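Local coordinates for lipoprotein (Burkholderia cenocepacia, PDB 4QHQ) that binds methionine between its two lobes and probably delivers it, as a membrane-attached lipoprotein, to an ABC transporter for uptake, at residues L50-F55 with I201-K206; Q58-S63 with P108-R113. All blocks are in the same frame, centred on the assembly; numbering follows the deposited sequence.

Contact 1 (L50-F55 with I201-K206); sequences LDANSF and IAVRAK. With MET (methionine), chain B.
N53 and A202 face each other as the hydrogen-bonded pair of two antiparallel strands, 52-55 and 201-204, whose axes come within 4.7 Å. Their backbones bond in both directions: N53 N donates to A202 O at 3.0 Å, and A202 N returns a bond to N53 O at 2.9 Å. CA-H...O contacts back these up, A52 CA lying 3.1 Å from A202 O and I201 CA pointing its hydrogen at N53 O.

Past the paired residues, the R204 chain, bent at chi3 (-61°), brings the guanidinium alongside L50 and D51, edge first, and NH1 gives L50 O a 2.7 Å bond running nearly along the C=O axis. NH1 also serves L45 O, so one nitrogen ties two backbone carbonyls. The salt bridge to D51 is long, OD1 to NH2 3.8 Å, with the two planes 66° apart; D51 OD2 turns instead to K3 N, and R204 NH2 has a second acid in D207. Water 1, over the centre of one guanidinium face, accepts from R204 N and donates to D51 O, continuing the strand pairing through solvent.

On the sheet face carrying A52, I201 and V203, the A52 methyl meets V203 CG1 at 3.9 Å and, a little farther, I201 CG2. On the other face the N53 amide oxygen OD1 sits 3.3 Å from A202 CB, while ND2 donates to N42. F55 reaches the bound methionine, its carbonyl oxygen against the ligand CB and its ring near the methyl CE.

Strand 2-7 runs along the other edge of strand 52-57, and strand 72-80 along that of 199-204, making this a central pairing of the six-stranded sheet. Helix 211-220 covers the A52 face through W212 and Y220; helix 41-47 packs against L50, N53 and F55.

Contact 2 (Q58-S63 with P108-R113); sequences QPYLDS and PSNENR. With MET (methionine), chain B.
S109 and Y60 make the closest approach between the N-terminal turns of helices 58-68 and 108-120, S109 OG standing 3.3 Å from Y60 CA. The serine hydroxyl lies between its own backbone N and carbonyl carbon, which sets it near the plane of the tyrosine ring, at the edge. The rest of the touch is van der Waals: P59 CB against S109 CB at 3.9 Å, and S63 OG against the P108 ring, 3.6 Å from CB. The segment axes are 8.8 Å apart at 137°, with S109 and S63 pointing toward the partner helix.

These helices belong to the two lobes of a periplasmic-binding-protein fold, and they meet where the lobes close over the ligand. Methionine lies in the cleft beside them, its side chain reaching toward Y60.

Around the thioether, Y60 presents a ring face: with CG anti to the backbone N (chi1 -172°), the ring lies beneath the ligand methyl CE, which sits 3.6 Å above the plane and offset toward the rim. The sulfur SD is 3.5 Å from Y60 CB and equally far from N110 ND2 on the other helix, so both lobes touch it. N110 ND2 is bonded to D107, while N110 OD1 accepts from H57, a link to the strand leading into helix 58-68.

The ligand carboxylate is held by R113, whose chain runs extended from CG to NE and brings NH1 to within 2.8 Å of OXT. The N-H...O angle of 139° leaves this bond somewhat bent. NH1 also gives a weak bond to N110 OD1, while R113 NH2 forms a salt bridge with E191.

Overall arrangement
Contact 1 lies in one lobe and contact 2 bridges the cleft, their centres about 17 Å apart. Along the chain the order is 50-55, 58-63, 108-113, 201-206, so both segments of contact 2 fall between those of contact 1. Strand 52-57 runs straight into helix 58-68, and the contacts meet there, F55 CE2 lying 3.8 Å from Y60 CE1. After helix 58-68 the chain adds strand 72-80 to the six-stranded sheet, then crosses to the other lobe, where strand 101-105 of the five-stranded sheet precedes helix 108-120, and returns to the first sheet at strand 199-204. Both contacts reach the bound methionine, joining the core of one lobe to the closed binding site.

Contact 1 (L50-F55 with I201-K206)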
loop_
_atom_site.group_PDB
_atom_site.type_symbol
_atom_site.label_atom_id
_atom_site.label_comp_id
_atom_site.label_asym_id
_atom_site.label_seq_id
_atom_site.Cartn_x
_atom_site.Cartn_y
_atom_site.Cartn_z
ATOM N N LEU A 50 7.517 -10.839 15.266
ATOM C CA LEU A 50 8.347 -9.845 14.602
ATOM C C LEU A 50 8.719 -8.756 15.587
ATOM O O LEU A 50 8.018 -8.528 16.576
ATOM C CB LEU A 50 7.600 -9.176 13.442
ATOM C CG LEU A 50 7.074 -10.044 12.300
ATOM C CD1 LEU A 50 6.133 -9.240 11.408
ATOM C CD2 LEU A 50 8.236 -10.648 11.498
ATOM N N ASP A 51 9.806 -8.058 15.287
ATOM C CA ASP A 51 10.154 -6.830 15.991
ATOM C C ASP A 51 9.666 -5.546 15.301
ATOM O O ASP A 51 9.484 -4.517 15.950
ATOM C CB ASP A 51 11.657 -6.782 16.192
ATOM C CG ASP A 51 12.150 -7.986 16.949
ATOM O OD1 ASP A 51 11.751 -8.126 18.126
ATOM O OD2 ASP A 51 12.895 -8.812 16.375
ATOM N N ALA A 52 9.475 -5.602 13.987
ATOM C CA ALA A 52 8.969 -4.465 13.248
ATOM C C ALA A 52 8.327 -4.984 11.976
ATOM O O ALA A 52 8.559 -6.127 11.571
ATOM C CB ALA A 52 10.099 -3.499 12.907
ATOM N N ASN A 53 7.518 -4.151 11.342
ATOM C CA ASN A 53 7.096 -4.458 9.984
ATOM C C ASN A 53 7.155 -3.226 9.108
ATOM O O ASN A 53 7.266 -2.108 9.602
ATOM C CB ASN A 53 5.745 -5.199 9.927
ATOM C CG ASN A 53 4.584 -4.365 10.414
ATOM O OD1 ASN A 53 4.470 -3.184 10.079
ATOM N ND2 ASN A 53 3.685 -4.980 11.159
ATOM N N SER A 54 7.111 -3.446 7.800
ATOM C CA SER A 54 7.299 -2.369 6.833
ATOM C C SER A 54 6.529 -2.729 5.582
ATOM O O SER A 54 7.074 -3.304 4.638
ATOM C CB SER A 54 8.795 -2.212 6.532
ATOM O OG SER A 54 9.072 -1.165 5.610
ATOM N N PHE A 55 5.237 -2.413 5.592
ATOM C CA PHE A 55 4.368 -2.825 4.497
ATOM C C PHE A 55 3.124 -1.956 4.330
ATOM O O PHE A 55 2.399 -2.157 3.376
ATOM C CB PHE A 55 3.915 -4.267 4.682
ATOM C CG PHE A 55 2.808 -4.416 5.680
ATOM C CD1 PHE A 55 3.066 -4.296 7.043
ATOM C CD2 PHE A 55 1.512 -4.664 5.267
ATOM C CE1 PHE A 55 2.047 -4.419 7.969
ATOM C CE2 PHE A 55 0.480 -4.778 6.179
ATOM C CZ PHE A 55 0.749 -4.669 7.534
ATOM N N ILE A 201 7.378 2.250 8.820
ATOM C CA ILE A 201 7.863 1.155 9.651
ATOM C C ILE A 201 7.087 1.170 10.964
ATOM O O ILE A 201 6.994 2.205 11.613
ATOM C CB ILE A 201 9.368 1.279 9.941
ATOM C CG1 ILE A 201 10.154 1.140 8.635
ATOM C CG2 ILE A 201 9.815 0.219 10.963
ATOM C CD1 ILE A 201 11.624 1.490 8.768
ATOM N N ALA A 202 6.506 0.029 11.329
ATOM C CA ALA A 202 5.730 -0.083 12.561
ATOM C C ALA A 202 6.466 -0.934 13.580
ATOM O O ALA A 202 7.133 -1.912 13.225
ATOM C CB ALA A 202 4.357 -0.684 12.286
ATOM N N VAL A 203 6.329 -0.556 14.848
ATOM C CA VAL A 203 6.875 -1.328 15.960
ATOM C C VAL A 203 5.858 -1.377 17.091
ATOM O O VAL A 203 4.886 -0.621 17.101
ATOM C CB VAL A 203 8.183 -0.716 16.507
ATOM C CG1 VAL A 203 9.254 -0.697 15.429
ATOM C CG2 VAL A 203 7.941 0.679 17.086
ATOM N N ARG A 204 6.062 -2.278 18.042
ATOM C CA ARG A 204 5.202 -2.280 19.218
ATOM C C ARG A 204 5.404 -0.981 19.991
ATOM O O ARG A 204 6.529 -0.494 20.102
ATOM C CB ARG A 204 5.496 -3.483 20.117
ATOM C CG ARG A 204 5.031 -4.795 19.513
ATOM C CD ARG A 204 5.311 -5.972 20.453
ATOM N NE ARG A 204 6.742 -6.125 20.723
ATOM C CZ ARG A 204 7.574 -6.790 19.927
ATOM N NH1 ARG A 204 7.112 -7.376 18.836
ATOM N NH2 ARG A 204 8.862 -6.873 20.217
ATOM N N ALA A 205 4.308 -0.438 20.520
ATOM C CA ALA A 205 4.336 0.795 21.297
ATOM C C ALA A 205 5.384 0.743 22.406
ATOM O O ALA A 205 6.117 1.706 22.619
ATOM C CB ALA A 205 2.971 1.068 21.902
ATOM N N LYS A 206 5.453 -0.391 23.099
ATOM C CA LYS A 206 6.383 -0.550 24.211
ATOM C C LYS A 206 7.846 -0.511 23.768
ATOM O O LYS A 206 8.729 -0.281 24.595
ATOM C CB LYS A 206 6.094 -1.851 24.960
HETATM N N MET B . 2.444 -0.536 -0.193
HETATM C CA MET B . 0.984 -0.423 -0.177
HETATM C C MET B . 0.539 0.899 -0.763
HETATM O O MET B . 1.169 1.914 -0.489
HETATM C CB MET B . 0.478 -0.571 1.263
HETATM C CG MET B . -1.055 -0.515 1.398
HETATM S SD MET B . -1.595 -0.633 3.118
HETATM C CE MET B . -1.134 -2.319 3.524
HETATM O OXT MET B . -0.434 0.965 -1.534
HETATM O O HOH W 1 8.353 -3.940 18.403
HETATM O O HOH W 2 9.793 -9.609 19.372
#

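Contact 2 (Q58-S63 with P108-R113)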
loop_
_atom_site.group_PDB
_atom_site.type_symbol
_atom_site.label_atom_id
_atom_site.label_comp_id
_atom_site.label_asym_id
_atom_site.label_seq_id
_atom_site.Cartn_x
_atom_site.Cartn_y
_atom_site.Cartn_z
ATOM N N GLN A 58 -0.496 4.679 7.085
ATOM C CA GLN A 58 -1.178 4.992 8.334
ATOM C C GLN A 58 -2.686 4.689 8.338
ATOM O O GLN A 58 -3.202 4.179 9.336
ATOM C CB GLN A 58 -0.894 6.427 8.796
ATOM C CG GLN A 58 -1.364 6.698 10.225
ATOM C CD GLN A 58 -0.515 6.020 11.277
ATOM O OE1 GLN A 58 0.705 6.171 11.296
ATOM N NE2 GLN A 58 -1.160 5.265 12.160
ATOM N N PRO A 59 -3.401 4.979 7.235
ATOM C CA PRO A 59 -4.824 4.611 7.236
ATOM C C PRO A 59 -5.018 3.103 7.424
ATOM O O PRO A 59 -5.937 2.692 8.139
ATOM C CB PRO A 59 -5.306 5.099 5.865
ATOM C CG PRO A 59 -4.458 6.317 5.636
ATOM C CD PRO A 59 -3.083 5.883 6.114
ATOM N N TYR A 60 -4.150 2.292 6.839
ATOM C CA TYR A 60 -4.253 0.848 7.042
ATOM C C TYR A 60 -3.990 0.465 8.513
ATOM O O TYR A 60 -4.743 -0.316 9.098
ATOM C CB TYR A 60 -3.298 0.091 6.114
ATOM C CG TYR A 60 -3.507 -1.400 6.138
ATOM C CD1 TYR A 60 -2.816 -2.217 7.032
ATOM C CD2 TYR A 60 -4.377 -1.999 5.252
ATOM C CE1 TYR A 60 -3.016 -3.592 7.038
ATOM C CE2 TYR A 60 -4.591 -3.372 5.255
ATOM C CZ TYR A 60 -3.901 -4.166 6.157
ATOM O OH TYR A 60 -4.119 -5.520 6.153
ATOM N N LEU A 61 -2.931 1.013 9.102
ATOM C CA LEU A 61 -2.613 0.736 10.502
ATOM C C LEU A 61 -3.766 1.177 11.399
ATOM O O LEU A 61 -4.148 0.471 12.333
ATOM C CB LEU A 61 -1.326 1.454 10.892
ATOM C CG LEU A 61 -0.850 1.282 12.331
ATOM C CD1 LEU A 61 -0.779 -0.191 12.674
ATOM C CD2 LEU A 61 0.510 1.942 12.473
ATOM N N ASP A 62 -4.335 2.348 11.112
ATOM C CA ASP A 62 -5.463 2.851 11.904
ATOM C C ASP A 62 -6.660 1.898 11.850
ATOM O O ASP A 62 -7.317 1.647 12.868
ATOM C CB ASP A 62 -5.908 4.233 11.408
ATOM C CG ASP A 62 -4.940 5.338 11.796
ATOM O OD1 ASP A 62 -4.044 5.087 12.630
ATOM O OD2 ASP A 62 -5.084 6.459 11.260
ATOM N N SER A 63 -6.938 1.377 10.658
ATOM C CA SER A 63 -8.019 0.416 10.471
ATOM C C SER A 63 -7.744 -0.848 11.278
ATOM O O SER A 63 -8.628 -1.373 11.949
ATOM C CB SER A 63 -8.151 0.074 8.988
ATOM O OG SER A 63 -9.118 -0.940 8.785
ATOM N N PRO A 108 -10.763 -2.097 4.426
ATOM C CA PRO A 108 -11.422 -0.799 4.605
ATOM C C PRO A 108 -10.643 0.393 4.060
ATOM O O PRO A 108 -11.206 1.189 3.310
ATOM C CB PRO A 108 -11.575 -0.696 6.122
ATOM C CG PRO A 108 -11.770 -2.119 6.543
ATOM C CD PRO A 108 -10.819 -2.907 5.658
ATOM N N SER A 109 -9.369 0.524 4.400
ATOM C CA SER A 109 -8.645 1.720 3.987
ATOM C C SER A 109 -8.285 1.739 2.505
ATOM O O SER A 109 -8.365 2.778 1.869
ATOM C CB SER A 109 -7.395 1.953 4.850
ATOM O OG SER A 109 -6.386 1.018 4.567
ATOM N N ASN A 110 -7.857 0.616 1.944
ATOM C CA ASN A 110 -7.545 0.639 0.518
ATOM C C ASN A 110 -8.775 0.613 -0.386
ATOM O O ASN A 110 -8.726 1.146 -1.498
ATOM C CB ASN A 110 -6.552 -0.460 0.165
ATOM C CG ASN A 110 -5.184 -0.185 0.733
ATOM O OD1 ASN A 110 -4.494 0.756 0.305
ATOM N ND2 ASN A 110 -4.794 -0.979 1.719
ATOM N N GLU A 111 -9.880 0.047 0.087
ATOM C CA GLU A 111 -11.124 0.124 -0.659
ATOM C C GLU A 111 -11.548 1.589 -0.709
ATOM O O GLU A 111 -11.886 2.116 -1.767
ATOM C CB GLU A 111 -12.238 -0.720 -0.031
ATOM C CG GLU A 111 -13.558 -0.460 -0.730
ATOM C CD GLU A 111 -14.578 -1.566 -0.607
ATOM O OE1 GLU A 111 -14.369 -2.564 0.103
ATOM O OE2 GLU A 111 -15.631 -1.430 -1.263
ATOM N N ASN A 112 -11.516 2.246 0.443
ATOM C CA ASN A 112 -11.838 3.659 0.526
ATOM C C ASN A 112 -10.956 4.477 -0.410
ATOM O O ASN A 112 -11.443 5.320 -1.174
ATOM C CB ASN A 112 -11.694 4.148 1.962
ATOM C CG ASN A 112 -12.075 5.599 2.118
ATOM O OD1 ASN A 112 -13.236 5.960 1.959
ATOM N ND2 ASN A 112 -11.098 6.439 2.444
ATOM N N ARG A 113 -9.666 4.188 -0.373
ATOM C CA ARG A 113 -8.693 4.847 -1.218
ATOM C C ARG A 113 -9.022 4.689 -2.703
ATOM O O ARG A 113 -8.978 5.657 -3.480
ATOM C CB ARG A 113 -7.329 4.239 -0.934
ATOM C CG ARG A 113 -6.193 4.794 -1.768
ATOM C CD ARG A 113 -4.938 4.039 -1.409
ATOM N NE ARG A 113 -3.747 4.655 -1.971
ATOM C CZ ARG A 113 -2.527 4.158 -1.835
ATOM N NH1 ARG A 113 -2.358 3.011 -1.177
ATOM N NH2 ARG A 113 -1.486 4.792 -2.354
HETATM N N MET B . 2.444 -0.536 -0.193
HETATM C CA MET B . 0.984 -0.423 -0.177
HETATM C C MET B . 0.539 0.899 -0.763
HETATM O O MET B . 1.169 1.914 -0.489
HETATM C CB MET B . 0.478 -0.571 1.263
HETATM C CG MET B . -1.055 -0.515 1.398
HETATM S SD MET B . -1.595 -0.633 3.118
HETATM C CE MET B . -1.134 -2.319 3.524
HETATM O OXT MET B . -0.434 0.965 -1.534
#